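Local coordinates for elongation factor G (PDB 2DY1), which binds GTP with magnesium and probably acts as a GTPase translation factor that promotes ribosomal translocation during protein synthesis, at residues M8-A13 and L267-L272. Residues are numbered along the deposited sequence; the frame is centred on the assembly and turned at random.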
loop_
_atom_site.group_PDB
_atom_site.type_symbol
_atom_site.label_atom_id
_atom_site.label_comp_id
_atom_site.label_asym_id
_atom_site.label_seq_id
_atom_site.Cartn_x
_atom_site.Cartn_y
_atom_site.Cartn_z
ATOM N N MET A 8 -7.297 16.012 -27.998
ATOM C CA MET A 8 -7.886 15.288 -26.883
ATOM C C MET A 8 -6.771 14.802 -25.971
ATOM O O MET A 8 -5.676 14.495 -26.433
ATOM C CB MET A 8 -8.677 14.075 -27.381
ATOM C CG MET A 8 -9.733 14.394 -28.425
ATOM S SD MET A 8 -10.731 12.951 -28.835
ATOM C CE MET A 8 -9.577 11.980 -29.760
ATOM N N ILE A 9 -7.051 14.759 -24.679
ATOM C CA ILE A 9 -6.069 14.289 -23.707
ATOM C C ILE A 9 -6.755 13.286 -22.792
ATOM O O ILE A 9 -7.935 13.434 -22.487
ATOM C CB ILE A 9 -5.525 15.453 -22.847
ATOM C CG1 ILE A 9 -4.820 16.465 -23.758
ATOM C CG2 ILE A 9 -4.523 14.914 -21.790
ATOM C CD1 ILE A 9 -4.323 17.677 -23.031
ATOM N N ARG A 10 -6.032 12.236 -22.396
ATOM C CA ARG A 10 -6.550 11.233 -21.465
ATOM C C ARG A 10 -5.446 10.944 -20.446
ATOM O O ARG A 10 -4.270 10.996 -20.784
ATOM C CB ARG A 10 -6.856 9.899 -22.156
ATOM C CG ARG A 10 -7.822 9.948 -23.322
ATOM C CD ARG A 10 -9.221 10.266 -22.866
ATOM N NE ARG A 10 -10.130 10.242 -24.008
ATOM C CZ ARG A 10 -10.489 11.316 -24.698
ATOM N NH1 ARG A 10 -10.007 12.503 -24.367
ATOM N NH2 ARG A 10 -11.371 11.201 -25.685
ATOM N N THR A 11 -5.826 10.671 -19.206
ATOM C CA THR A 11 -4.867 10.266 -18.173
ATOM C C THR A 11 -5.370 8.877 -17.768
ATOM O O THR A 11 -6.503 8.726 -17.297
ATOM C CB THR A 11 -4.877 11.168 -16.938
ATOM O OG1 THR A 11 -4.794 12.542 -17.353
ATOM C CG2 THR A 11 -3.647 10.863 -16.073
ATOM N N VAL A 12 -4.496 7.882 -17.871
ATOM C CA VAL A 12 -4.906 6.497 -17.637
ATOM C C VAL A 12 -3.889 5.749 -16.794
ATOM O O VAL A 12 -2.692 5.843 -17.076
ATOM C CB VAL A 12 -5.037 5.765 -19.016
ATOM C CG1 VAL A 12 -5.446 4.301 -18.826
ATOM C CG2 VAL A 12 -6.061 6.498 -19.912
ATOM N N ALA A 13 -4.355 5.017 -15.772
ATOM C CA ALA A 13 -3.437 4.203 -14.950
ATOM C C ALA A 13 -3.523 2.779 -15.482
ATOM O O ALA A 13 -4.619 2.248 -15.616
ATOM C CB ALA A 13 -3.857 4.209 -13.500
ATOM N N LEU A 267 -8.527 2.987 -29.079
ATOM C CA LEU A 267 -9.664 2.625 -28.236
ATOM C C LEU A 267 -9.648 3.406 -26.917
ATOM O O LEU A 267 -10.701 3.764 -26.400
ATOM C CB LEU A 267 -9.680 1.111 -27.984
ATOM C CG LEU A 267 -10.792 0.551 -27.100
ATOM C CD1 LEU A 267 -12.155 0.823 -27.735
ATOM C CD2 LEU A 267 -10.583 -0.950 -26.924
ATOM N N ILE A 268 -8.462 3.664 -26.361
ATOM C CA ILE A 268 -8.371 4.451 -25.134
ATOM C C ILE A 268 -8.982 5.830 -25.391
ATOM O O ILE A 268 -9.784 6.330 -24.583
ATOM C CB ILE A 268 -6.897 4.585 -24.698
ATOM C CG1 ILE A 268 -6.459 3.276 -24.036
ATOM C CG2 ILE A 268 -6.717 5.768 -23.747
ATOM C CD1 ILE A 268 -4.925 3.123 -23.870
ATOM N N LEU A 269 -8.614 6.442 -26.514
ATOM C CA LEU A 269 -9.141 7.762 -26.857
ATOM C C LEU A 269 -10.647 7.706 -27.080
ATOM O O LEU A 269 -11.397 8.565 -26.609
ATOM C CB LEU A 269 -8.431 8.302 -28.110
ATOM C CG LEU A 269 -6.970 8.647 -27.827
ATOM C CD1 LEU A 269 -6.192 8.666 -29.138
ATOM C CD2 LEU A 269 -6.872 10.009 -27.093
ATOM N N GLU A 270 -11.107 6.673 -27.766
ATOM C CA GLU A 270 -12.531 6.561 -28.046
ATOM C C GLU A 270 -13.421 6.233 -26.852
ATOM O O GLU A 270 -14.530 6.761 -26.721
ATOM C CB GLU A 270 -12.738 5.495 -29.126
ATOM C CG GLU A 270 -14.189 5.114 -29.354
ATOM C CD GLU A 270 -14.331 3.964 -30.336
ATOM O OE1 GLU A 270 -13.338 3.224 -30.535
ATOM O OE2 GLU A 270 -15.436 3.790 -30.895
ATOM N N ALA A 271 -12.936 5.369 -25.968
ATOM C CA ALA A 271 -13.721 4.918 -24.830
ATOM C C ALA A 271 -13.586 5.592 -23.476
ATOM O O ALA A 271 -14.552 5.655 -22.725
ATOM C CB ALA A 271 -13.500 3.409 -24.651
ATOM N N LEU A 272 -12.395 6.077 -23.149
ATOM C CA LEU A 272 -12.169 6.639 -21.833
ATOM C C LEU A 272 -12.411 8.131 -21.798
ATOM O O LEU A 272 -12.266 8.809 -22.806
ATOM C CB LEU A 272 -10.759 6.260 -21.365
ATOM C CG LEU A 272 -10.564 4.732 -21.396
ATOM C CD1 LEU A 272 -9.145 4.421 -20.885
ATOM C CD2 LEU A 272 -11.598 4.005 -20.537
#
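Arg10 CG stands anti to its own carbonyl carbon, beside the backbone N, and a bend at chi2 (-69°) carries CD toward the C-terminal end of helix 261-271, where the guanidinium meets Leu269. The pair illustrates how, in the P-loop GTPase fold, a helix packed on one face of the central sheet can be held by a strand-borne arginine at its last turn. Strand 9-13, which leads toward the P-loop, runs across helix 267-271 at 103°. Arg10 NH2 donates to Leu269 O at 2.8 Å, in the carbonyl plane and on a lone pair, though the oxygen is tilted 20° from the guanidinium plane; NE adds a weak bond to the same oxygen. Arg10 NE also lies 2.8 Å from Leu272 O. Arg10 NH1 turns back to Ile9 O (2.9 Å), which lies nearly in the guanidinium plane, so the group is tied to both segments and its rotation restrained. Leu269 CD2 lies over one guanidinium face and also packs on Arg10 CG at 3.9 Å. A methionine here would probably leave Leu269 O and Ile9 O without their guanidinium donors and the helix end less firmly held to the strand. Two residues along, Val12 extends the contact with carbon alone: its CG2 lies 4.0 Å from Ile268 CG2, and Met130 of strand 129-134, in the same sheet, also touches Ile268 and Leu272. Just before the strand, the Met8 chain, bent at chi3, brings CE to 4.2 Å from Leu269 CB. Beyond the last helical residue, the side chain of Leu272 crosses that of Val12 at about a right angle, its CD1 3.8 Å from Val12 CG2.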